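Local coordinates for catalase-3 (Neurospora crassa, PDB 4AJ9), which breaks down hydrogen peroxide to oxygen and water with a heme cofactor, probably protecting the fungal cell from peroxide damage, at residues T76-W81 / L307-L312; W228-K233 / W271-Q276; D619-G624 / L671-V676. All coordinates share one frame; numbering follows the deposited sequence.

Contact 1: residues T76-W81 / L307-L312; sequences TSYGDW and LGEMTL
Tyr78 packs on Gly308 and Trp81 on Leu307, where strand 68-77 pairs antiparallel with strand 305-314 in the beta-barrel that forms the core of the catalase fold. The pairing is short: Thr76 and Glu309 make a hydrogen-bonded pair, and Ser77 faces Gly308 in a non-hydrogen-bonded one. Leu307 and Gly308 together face Leu273 of the next strand, a classic beta bulge.

The Tyr78 ring lies with one face over the Gly308 backbone, CA standing 3.7 Å from the ring centroid and 15° off its normal. A CB on Gly308 would run into Thr76 O, so glycine allows the two strands to approach this closely. Farther out, Tyr78 OH reaches CB of Glu309 at 3.2 Å, and the Tyr78 ring and the Glu309 carboxylate are turned 63° apart.

The indole of Trp81 meets Leu307 in two ways. Its ring system has Leu307 CD2 over one face, 3.9 Å from the centroid of the five-membered ring, while Gly79 C lies over the opposite face, nearer the rim. Meanwhile NE1 donates to the carbonyl of the same leucine. Ser77 OG, donating to Gly79 O at 2.7 Å, bridges across Tyr78 from Ser77 to Gly79. Leu307 O is thus gripped twice, by Tyr78 N at 2.7 Å, tilted 18° from the carbonyl plane, and by Trp81 NE1 at 3.0 Å, which lies in that plane on a lone pair.

Contact 2: residues W228-K233 / W271-Q276; sequences WHWKTK and WELAVQ
Trp230 and Leu273 form the tight heart of this antiparallel pairing between strands 223-232 and 270-278 of the catalase beta-barrel. Leu273 CD1 sits over one face of the indole, 3.8 Å from the centroid of the six-membered ring and only 3° off its normal; CG lies anti to the backbone N, and chi2 (57°) then sets CD1 over the ring. Its CB meets CZ3 of Trp230 at 3.6 Å. On the same side of the sheet the Trp230 and Trp271 side chains cross at about a right angle, with CE3 of Trp230 against CB of Trp271, and Trp228 lies alongside Val275, its CE3 3.5 Å from Val275 CG1.

The other side of the sheet, bearing His229, Lys231, Glu272 and Ala274, is more polar. The His229 NE2 proton goes to Gln276 OE1 at 2.8 Å, a bent bond (134° at the hydrogen) in which the donor stands above the amide plane; ring and amide are nearly perpendicular. Gln276 NE2 is held in turn by the carbonyls of Ala302 and Leu297, which should fix the amide's rotation. Toward Lys233, which is exposed, the packing slackens: its bent chain brings NZ no nearer than 3.8 Å to Glu272 OE1, a long salt bridge. Lys231 leads away to pair with Asp207.

Trp230 also stacks on Phe122 of strand 121-128, and its side chain is about 10 Å from the heme, consistent with this face lining the barrel interior on the heme side. Strand 305-314 borders strand 270-278, and strand 208-209 pairs with strand 223-232.

Contact 3: residues D619-G624 / L671-V676; sequences DGYRWG and LERFAV
CG of Tyr621 lies anti to the backbone N (chi1 175°), and Arg673, extended from CG to NE (chi2 -175°), crosses the tyrosine side chain obliquely at the end of helix 612-622. Arg673 CD stands over one face of the Tyr621 ring, 3.9 Å from the centroid, and NE comes within 3.6 Å of Tyr621 CE1; guanidinium and ring are only 10° apart. Arg673 NH1 then donates to Tyr621 O at 3.0 Å, in the carbonyl plane on a lone pair. That oxygen already accepts from Gly624 N, the inner bond of the Schellman motif that ends the helix, with Gly624 as its C-prime residue at positive phi, in the C-terminal domain of this long catalase. Arg673 also reaches Lys625 O through NH1 and Ala647 O through NH2. An alanine here would probably cost Tyr621 O its second donor and open a gap over the tyrosine ring. Phe674 brings CZ to 3.5 Å from Arg622 O, and its ring meets Phe459 of helix 454-468 edge-to-face. One water donates to both Arg622 O, at 2.9 Å, and Arg673 O, at 2.7 Å.

How the contacts relate
From the N terminus, strand 68-77 and the residues after it are met by residues 307-312, which close contact 1, a loop of more than 220 residues. Contact 2 is nested inside it: residues 228-233 pair with 271-276 after a largely helical excursion. Strands 270-278 and 305-314 are consecutive in the chain and neighbours in the sheet, so the two contacts touch, with Leu307 N probably donating to Leu273 O, and four barrel strands are joined side by side. Contact 3 follows in series, closing a loop of 46 residues within the C-terminal domain between a helix end and the loop after helix 654-667; its nearest atoms lie about 17 Å from contact 2.

Contact 1: residues T76-W81 / L307-L312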
loop_
_atom_site.group_PDB
_atom_site.type_symbol
_atom_site.label_atom_id
_atom_site.label_comp_id
_atom_site.label_asym_id
_atom_site.label_seq_id
_atom_site.Cartn_x
_atom_site.Cartn_y
_atom_site.Cartn_z
ATOM N N THR C 76 -11.693 -1.990 36.712
ATOM C CA THR C 76 -11.484 -2.696 37.969
ATOM C C THR C 76 -12.589 -3.714 38.165
ATOM O O THR C 76 -13.776 -3.381 38.106
ATOM C CB THR C 76 -11.503 -1.736 39.163
ATOM O OG1 THR C 76 -10.536 -0.696 38.958
ATOM C CG2 THR C 76 -11.169 -2.499 40.463
ATOM N N SER C 77 -12.204 -4.962 38.380
ATOM C CA SER C 77 -13.193 -5.996 38.634
ATOM C C SER C 77 -13.726 -5.859 40.055
ATOM O O SER C 77 -12.971 -5.572 40.983
ATOM C CB SER C 77 -12.602 -7.386 38.402
ATOM O OG SER C 77 -13.575 -8.387 38.652
ATOM N N TYR C 78 -15.033 -6.025 40.213
ATOM C CA TYR C 78 -15.646 -6.008 41.541
ATOM C C TYR C 78 -15.509 -7.342 42.270
ATOM O O TYR C 78 -15.875 -7.457 43.434
ATOM C CB TYR C 78 -17.122 -5.612 41.452
ATOM C CG TYR C 78 -17.340 -4.128 41.237
ATOM C CD1 TYR C 78 -16.275 -3.238 41.278
ATOM C CD2 TYR C 78 -18.606 -3.622 40.996
ATOM C CE1 TYR C 78 -16.467 -1.878 41.089
ATOM C CE2 TYR C 78 -18.809 -2.273 40.809
ATOM C CZ TYR C 78 -17.741 -1.407 40.855
ATOM O OH TYR C 78 -17.962 -0.064 40.664
ATOM N N GLY C 79 -14.986 -8.355 41.596
ATOM C CA GLY C 79 -14.832 -9.635 42.253
ATOM C C GLY C 79 -14.108 -10.683 41.450
ATOM O O GLY C 79 -13.592 -10.430 40.368
ATOM N N ASP C 80 -14.053 -11.873 42.023
ATOM C CA ASP C 80 -13.472 -13.032 41.380
ATOM C C ASP C 80 -14.613 -13.740 40.682
ATOM O O ASP C 80 -15.442 -14.361 41.336
ATOM C CB ASP C 80 -12.872 -13.940 42.454
ATOM C CG ASP C 80 -12.379 -15.262 41.909
ATOM O OD1 ASP C 80 -12.769 -15.647 40.788
ATOM O OD2 ASP C 80 -11.594 -15.920 42.616
ATOM N N TRP C 81 -14.672 -13.633 39.358
ATOM C CA TRP C 81 -15.793 -14.205 38.615
ATOM C C TRP C 81 -15.463 -15.543 37.962
ATOM O O TRP C 81 -16.100 -15.938 36.989
ATOM C CB TRP C 81 -16.316 -13.205 37.583
ATOM C CG TRP C 81 -16.625 -11.891 38.195
ATOM C CD1 TRP C 81 -16.003 -10.697 37.950
ATOM C CD2 TRP C 81 -17.615 -11.628 39.196
ATOM N NE1 TRP C 81 -16.553 -9.708 38.733
ATOM C CE2 TRP C 81 -17.549 -10.253 39.501
ATOM C CE3 TRP C 81 -18.549 -12.423 39.864
ATOM C CZ2 TRP C 81 -18.383 -9.655 40.446
ATOM C CZ3 TRP C 81 -19.381 -11.827 40.801
ATOM C CH2 TRP C 81 -19.292 -10.458 41.080
ATOM N N LEU C 307 -20.250 -6.496 37.090
ATOM C CA LEU C 307 -19.005 -7.235 37.275
ATOM C C LEU C 307 -17.858 -6.330 37.707
ATOM O O LEU C 307 -16.897 -6.781 38.340
ATOM C CB LEU C 307 -18.609 -7.975 35.978
ATOM C CG LEU C 307 -19.551 -9.054 35.436
ATOM C CD1 LEU C 307 -18.886 -9.847 34.303
ATOM C CD2 LEU C 307 -19.995 -10.001 36.541
ATOM N N GLY C 308 -17.951 -5.055 37.357
ATOM C CA GLY C 308 -16.903 -4.112 37.694
ATOM C C GLY C 308 -17.138 -2.731 37.119
ATOM O O GLY C 308 -18.248 -2.399 36.671
ATOM N N GLU C 309 -16.091 -1.910 37.138
ATOM C CA GLU C 309 -16.230 -0.533 36.682
ATOM C C GLU C 309 -15.029 -0.091 35.873
ATOM O O GLU C 309 -13.892 -0.440 36.193
ATOM C CB GLU C 309 -16.401 0.404 37.877
ATOM C CG GLU C 309 -16.619 1.863 37.482
ATOM C CD GLU C 309 -17.031 2.746 38.654
ATOM O OE1 GLU C 309 -16.180 3.019 39.523
ATOM O OE2 GLU C 309 -18.202 3.176 38.702
ATOM N N MET C 310 -15.291 0.694 34.835
ATOM C CA MET C 310 -14.240 1.277 34.027
ATOM C C MET C 310 -14.305 2.796 34.144
ATOM O O MET C 310 -15.379 3.379 34.072
ATOM C CB MET C 310 -14.412 0.822 32.572
ATOM C CG MET C 310 -13.938 1.790 31.509
ATOM S SD MET C 310 -14.040 0.980 29.901
ATOM C CE MET C 310 -15.619 1.587 29.264
ATOM N N THR C 311 -13.149 3.424 34.339
ATOM C CA THR C 311 -13.052 4.876 34.437
ATOM C C THR C 311 -12.023 5.346 33.411
ATOM O O THR C 311 -10.897 4.838 33.382
ATOM C CB THR C 311 -12.609 5.304 35.850
ATOM O OG1 THR C 311 -13.615 4.921 36.791
ATOM C CG2 THR C 311 -12.410 6.812 35.939
ATOM N N LEU C 312 -12.415 6.284 32.550
ATOM C CA LEU C 312 -11.490 6.863 31.576
ATOM C C LEU C 312 -10.875 8.126 32.169
ATOM O O LEU C 312 -11.578 9.110 32.390
ATOM C CB LEU C 312 -12.210 7.177 30.256
ATOM C CG LEU C 312 -12.979 6.016 29.629
ATOM C CD1 LEU C 312 -13.688 6.425 28.332
ATOM C CD2 LEU C 312 -12.039 4.839 29.394
HETATM O O HOH W 1 -11.311 1.407 37.446
#

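Contact 2: residues W228-K233 / W271-Q276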
loop_
_atom_site.group_PDB
_atom_site.type_symbol
_atom_site.label_atom_id
_atom_site.label_comp_id
_atom_site.label_asym_id
_atom_site.label_seq_id
_atom_site.Cartn_x
_atom_site.Cartn_y
_atom_site.Cartn_z
ATOM N N TRP C 228 -23.295 -8.222 27.078
ATOM C CA TRP C 228 -22.479 -7.195 27.728
ATOM C C TRP C 228 -23.218 -5.871 27.761
ATOM O O TRP C 228 -23.790 -5.435 26.741
ATOM C CB TRP C 228 -21.159 -6.963 26.975
ATOM C CG TRP C 228 -20.229 -8.121 26.898
ATOM C CD1 TRP C 228 -19.908 -8.840 25.779
ATOM C CD2 TRP C 228 -19.451 -8.676 27.967
ATOM N NE1 TRP C 228 -18.989 -9.812 26.092
ATOM C CE2 TRP C 228 -18.687 -9.726 27.426
ATOM C CE3 TRP C 228 -19.318 -8.374 29.327
ATOM C CZ2 TRP C 228 -17.820 -10.494 28.204
ATOM C CZ3 TRP C 228 -18.452 -9.135 30.096
ATOM C CH2 TRP C 228 -17.717 -10.180 29.535
ATOM N N HIS C 229 -23.175 -5.214 28.917
ATOM C CA HIS C 229 -23.791 -3.900 29.087
ATOM C C HIS C 229 -22.808 -2.961 29.767
ATOM O O HIS C 229 -22.121 -3.355 30.713
ATOM C CB HIS C 229 -25.037 -3.978 29.975
ATOM C CG HIS C 229 -26.148 -4.805 29.411
ATOM N ND1 HIS C 229 -27.373 -4.270 29.073
ATOM C CD2 HIS C 229 -26.233 -6.132 29.157
ATOM C CE1 HIS C 229 -28.165 -5.233 28.632
ATOM N NE2 HIS C 229 -27.494 -6.370 28.663
ATOM N N TRP C 230 -22.736 -1.723 29.286
ATOM C CA TRP C 230 -22.038 -0.671 30.016
ATOM C C TRP C 230 -23.091 0.306 30.504
ATOM O O TRP C 230 -23.865 0.827 29.707
ATOM C CB TRP C 230 -21.053 0.094 29.121
ATOM C CG TRP C 230 -19.816 -0.651 28.680
ATOM C CD1 TRP C 230 -19.526 -1.094 27.419
ATOM C CD2 TRP C 230 -18.684 -0.985 29.492
ATOM N NE1 TRP C 230 -18.286 -1.694 27.406
ATOM C CE2 TRP C 230 -17.752 -1.641 28.665
ATOM C CE3 TRP C 230 -18.372 -0.793 30.840
ATOM C CZ2 TRP C 230 -16.536 -2.116 29.143
ATOM C CZ3 TRP C 230 -17.165 -1.260 31.316
ATOM C CH2 TRP C 230 -16.252 -1.908 30.465
ATOM N N LYS C 231 -23.109 0.566 31.806
ATOM C CA LYS C 231 -24.097 1.454 32.404
ATOM C C LYS C 231 -23.407 2.746 32.816
ATOM O O LYS C 231 -22.511 2.744 33.654
ATOM C CB LYS C 231 -24.751 0.785 33.618
ATOM C CG LYS C 231 -25.498 -0.511 33.301
ATOM C CD LYS C 231 -26.653 -0.276 32.338
ATOM C CE LYS C 231 -27.794 0.463 32.996
ATOM N NZ LYS C 231 -28.859 0.831 32.011
ATOM N N THR C 232 -23.802 3.857 32.210
ATOM C CA THR C 232 -23.109 5.110 32.489
ATOM C C THR C 232 -23.371 5.579 33.922
ATOM O O THR C 232 -24.521 5.638 34.371
ATOM C CB THR C 232 -23.478 6.217 31.482
ATOM O OG1 THR C 232 -22.945 7.461 31.940
ATOM C CG2 THR C 232 -24.988 6.337 31.337
ATOM N N LYS C 233 -22.305 5.897 34.646
ATOM C CA LYS C 233 -22.464 6.440 35.996
ATOM C C LYS C 233 -22.805 7.926 35.947
ATOM O O LYS C 233 -23.112 8.541 36.974
ATOM C CB LYS C 233 -21.211 6.202 36.850
ATOM C CG LYS C 233 -20.814 4.724 36.982
ATOM C CD LYS C 233 -21.991 3.876 37.436
ATOM C CE LYS C 233 -22.473 4.301 38.820
ATOM N NZ LYS C 233 -23.770 3.657 39.187
ATOM N N TRP C 271 -18.263 3.867 33.810
ATOM C CA TRP C 271 -19.360 2.993 33.423
ATOM C C TRP C 271 -19.187 1.697 34.182
ATOM O O TRP C 271 -18.063 1.194 34.321
ATOM C CB TRP C 271 -19.302 2.643 31.936
ATOM C CG TRP C 271 -19.590 3.760 30.988
ATOM C CD1 TRP C 271 -20.766 3.996 30.337
ATOM C CD2 TRP C 271 -18.681 4.775 30.556
ATOM N NE1 TRP C 271 -20.647 5.094 29.527
ATOM C CE2 TRP C 271 -19.377 5.600 29.649
ATOM C CE3 TRP C 271 -17.347 5.074 30.857
ATOM C CZ2 TRP C 271 -18.787 6.704 29.040
ATOM C CZ3 TRP C 271 -16.759 6.170 30.248
ATOM C CH2 TRP C 271 -17.478 6.974 29.346
ATOM N N GLU C 272 -20.287 1.138 34.667
ATOM C CA GLU C 272 -20.196 -0.194 35.253
ATOM C C GLU C 272 -20.347 -1.226 34.146
ATOM O O GLU C 272 -21.159 -1.056 33.237
ATOM C CB GLU C 272 -21.223 -0.383 36.379
ATOM C CG GLU C 272 -20.721 0.187 37.722
ATOM C CD GLU C 272 -21.781 0.241 38.794
ATOM O OE1 GLU C 272 -22.974 0.061 38.478
ATOM O OE2 GLU C 272 -21.411 0.468 39.966
ATOM N N LEU C 273 -19.527 -2.270 34.198
ATOM C CA LEU C 273 -19.691 -3.408 33.304
ATOM C C LEU C 273 -20.702 -4.351 33.937
ATOM O O LEU C 273 -20.509 -4.795 35.059
ATOM C CB LEU C 273 -18.367 -4.160 33.135
ATOM C CG LEU C 273 -18.432 -5.351 32.169
ATOM C CD1 LEU C 273 -18.907 -4.911 30.787
ATOM C CD2 LEU C 273 -17.083 -6.041 32.079
ATOM N N ALA C 274 -21.772 -4.657 33.213
ATOM C CA ALA C 274 -22.781 -5.570 33.722
ATOM C C ALA C 274 -23.079 -6.607 32.658
ATOM O O ALA C 274 -22.835 -6.373 31.468
ATOM C CB ALA C 274 -24.043 -4.809 34.097
ATOM N N VAL C 275 -23.598 -7.752 33.084
ATOM C CA VAL C 275 -23.946 -8.823 32.154
ATOM C C VAL C 275 -25.341 -9.369 32.430
ATOM O O VAL C 275 -25.822 -9.368 33.567
ATOM C CB VAL C 275 -22.972 -10.016 32.254
ATOM C CG1 VAL C 275 -21.586 -9.645 31.693
ATOM C CG2 VAL C 275 -22.874 -10.503 33.695
ATOM N N GLN C 276 -25.988 -9.837 31.379
ATOM C CA GLN C 276 -27.127 -10.718 31.551
ATOM C C GLN C 276 -26.578 -12.108 31.292
ATOM O O GLN C 276 -25.794 -12.293 30.375
ATOM C CB GLN C 276 -28.227 -10.369 30.555
ATOM C CG GLN C 276 -28.881 -9.020 30.840
ATOM C CD GLN C 276 -29.912 -8.643 29.794
ATOM O OE1 GLN C 276 -29.565 -8.263 28.673
ATOM N NE2 GLN C 276 -31.188 -8.740 30.156
#

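Contact 3: residues D619-G624 / L671-V676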
loop_
_atom_site.group_PDB
_atom_site.type_symbol
_atom_site.label_atom_id
_atom_site.label_comp_id
_atom_site.label_asym_id
_atom_site.label_seq_id
_atom_site.Cartn_x
_atom_site.Cartn_y
_atom_site.Cartn_z
ATOM N N ASP C 619 -33.054 30.107 22.320
ATOM C CA ASP C 619 -32.655 28.737 21.995
ATOM C C ASP C 619 -32.671 27.898 23.264
ATOM O O ASP C 619 -33.253 26.823 23.295
ATOM C CB ASP C 619 -31.240 28.683 21.398
ATOM C CG ASP C 619 -31.158 29.227 19.965
ATOM O OD1 ASP C 619 -32.180 29.247 19.250
ATOM O OD2 ASP C 619 -30.043 29.628 19.549
ATOM N N GLY C 620 -32.009 28.390 24.302
ATOM C CA GLY C 620 -31.909 27.673 25.558
ATOM C C GLY C 620 -33.293 27.292 26.041
ATOM O O GLY C 620 -33.546 26.142 26.414
ATOM N N TYR C 621 -34.206 28.256 26.008
ATOM C CA TYR C 621 -35.576 27.977 26.430
ATOM C C TYR C 621 -36.268 26.960 25.526
ATOM O O TYR C 621 -36.840 25.989 26.015
ATOM C CB TYR C 621 -36.417 29.243 26.522
ATOM C CG TYR C 621 -37.866 28.947 26.842
ATOM C CD1 TYR C 621 -38.297 28.783 28.161
ATOM C CD2 TYR C 621 -38.800 28.817 25.830
ATOM C CE1 TYR C 621 -39.630 28.503 28.450
ATOM C CE2 TYR C 621 -40.121 28.536 26.108
ATOM C CZ TYR C 621 -40.534 28.383 27.412
ATOM O OH TYR C 621 -41.862 28.103 27.649
ATOM N N ARG C 622 -36.221 27.178 24.213
ATOM C CA ARG C 622 -36.931 26.295 23.293
ATOM C C ARG C 622 -36.390 24.867 23.257
ATOM O O ARG C 622 -37.115 23.934 22.938
ATOM C CB ARG C 622 -36.929 26.870 21.880
ATOM C CG ARG C 622 -38.313 27.233 21.400
ATOM C CD ARG C 622 -38.619 28.690 21.612
ATOM N NE ARG C 622 -38.229 29.466 20.446
ATOM C CZ ARG C 622 -39.001 30.358 19.830
ATOM N NH1 ARG C 622 -40.234 30.606 20.256
ATOM N NH2 ARG C 622 -38.529 30.999 18.771
ATOM N N TRP C 623 -35.107 24.714 23.554
ATOM C CA TRP C 623 -34.465 23.409 23.553
ATOM C C TRP C 623 -34.599 22.705 24.904
ATOM O O TRP C 623 -33.972 21.666 25.143
ATOM C CB TRP C 623 -32.997 23.576 23.162
ATOM C CG TRP C 623 -32.850 24.098 21.760
ATOM C CD1 TRP C 623 -33.795 24.073 20.776
ATOM C CD2 TRP C 623 -31.693 24.718 21.191
ATOM N NE1 TRP C 623 -33.294 24.632 19.621
ATOM C CE2 TRP C 623 -32.006 25.041 19.852
ATOM C CE3 TRP C 623 -30.419 25.031 21.683
ATOM C CZ2 TRP C 623 -31.091 25.663 18.997
ATOM C CZ3 TRP C 623 -29.511 25.659 20.834
ATOM C CH2 TRP C 623 -29.852 25.955 19.503
ATOM N N GLY C 624 -35.425 23.273 25.780
ATOM C CA GLY C 624 -35.774 22.645 27.047
ATOM C C GLY C 624 -34.773 22.760 28.191
ATOM O O GLY C 624 -34.889 22.042 29.186
ATOM N N LEU C 671 -39.479 18.776 29.435
ATOM C CA LEU C 671 -40.262 18.250 28.322
ATOM C C LEU C 671 -41.651 18.869 28.198
ATOM O O LEU C 671 -42.370 18.599 27.232
ATOM C CB LEU C 671 -40.383 16.728 28.437
ATOM C CG LEU C 671 -39.067 15.950 28.444
ATOM C CD1 LEU C 671 -39.336 14.440 28.531
ATOM C CD2 LEU C 671 -38.241 16.290 27.211
ATOM N N GLU C 672 -42.035 19.700 29.160
ATOM C CA GLU C 672 -43.340 20.343 29.074
ATOM C C GLU C 672 -43.354 21.373 27.958
ATOM O O GLU C 672 -44.413 21.859 27.574
ATOM C CB GLU C 672 -43.746 20.986 30.402
ATOM C CG GLU C 672 -42.592 21.504 31.223
ATOM C CD GLU C 672 -41.929 20.408 32.033
ATOM O OE1 GLU C 672 -42.613 19.793 32.877
ATOM O OE2 GLU C 672 -40.725 20.167 31.827
ATOM N N ARG C 673 -42.173 21.689 27.431
ATOM C CA ARG C 673 -42.036 22.737 26.416
ATOM C C ARG C 673 -42.199 22.216 24.996
ATOM O O ARG C 673 -42.034 22.963 24.025
ATOM C CB ARG C 673 -40.683 23.432 26.552
ATOM C CG ARG C 673 -40.468 24.058 27.915
ATOM C CD ARG C 673 -39.176 24.851 27.977
ATOM N NE ARG C 673 -38.819 25.101 29.367
ATOM C CZ ARG C 673 -37.596 25.381 29.796
ATOM N NH1 ARG C 673 -36.586 25.468 28.940
ATOM N NH2 ARG C 673 -37.386 25.578 31.091
ATOM N N PHE C 674 -42.529 20.935 24.874
ATOM C CA PHE C 674 -42.666 20.307 23.567
ATOM C C PHE C 674 -44.072 19.798 23.302
ATOM O O PHE C 674 -44.584 18.959 24.040
ATOM C CB PHE C 674 -41.652 19.174 23.429
ATOM C CG PHE C 674 -40.242 19.637 23.589
ATOM C CD1 PHE C 674 -39.674 19.727 24.847
ATOM C CD2 PHE C 674 -39.502 20.043 22.488
ATOM C CE1 PHE C 674 -38.380 20.178 25.007
ATOM C CE2 PHE C 674 -38.204 20.500 22.649
ATOM C CZ PHE C 674 -37.648 20.564 23.906
ATOM N N ALA C 675 -44.683 20.319 22.243
ATOM C CA ALA C 675 -46.035 19.935 21.850
ATOM C C ALA C 675 -46.124 18.462 21.445
ATOM O O ALA C 675 -45.294 17.964 20.685
ATOM C CB ALA C 675 -46.516 20.819 20.698
ATOM N N VAL C 676 -47.145 17.779 21.946
ATOM C CA VAL C 676 -47.443 16.409 21.542
ATOM C C VAL C 676 -48.648 16.425 20.608
ATOM O O VAL C 676 -49.495 17.310 20.717
ATOM C CB VAL C 676 -47.748 15.512 22.753
ATOM C CG1 VAL C 676 -48.239 14.153 22.293
ATOM C CG2 VAL C 676 -46.514 15.360 23.617
HETATM O O HOH W 2 -39.968 24.135 22.722
#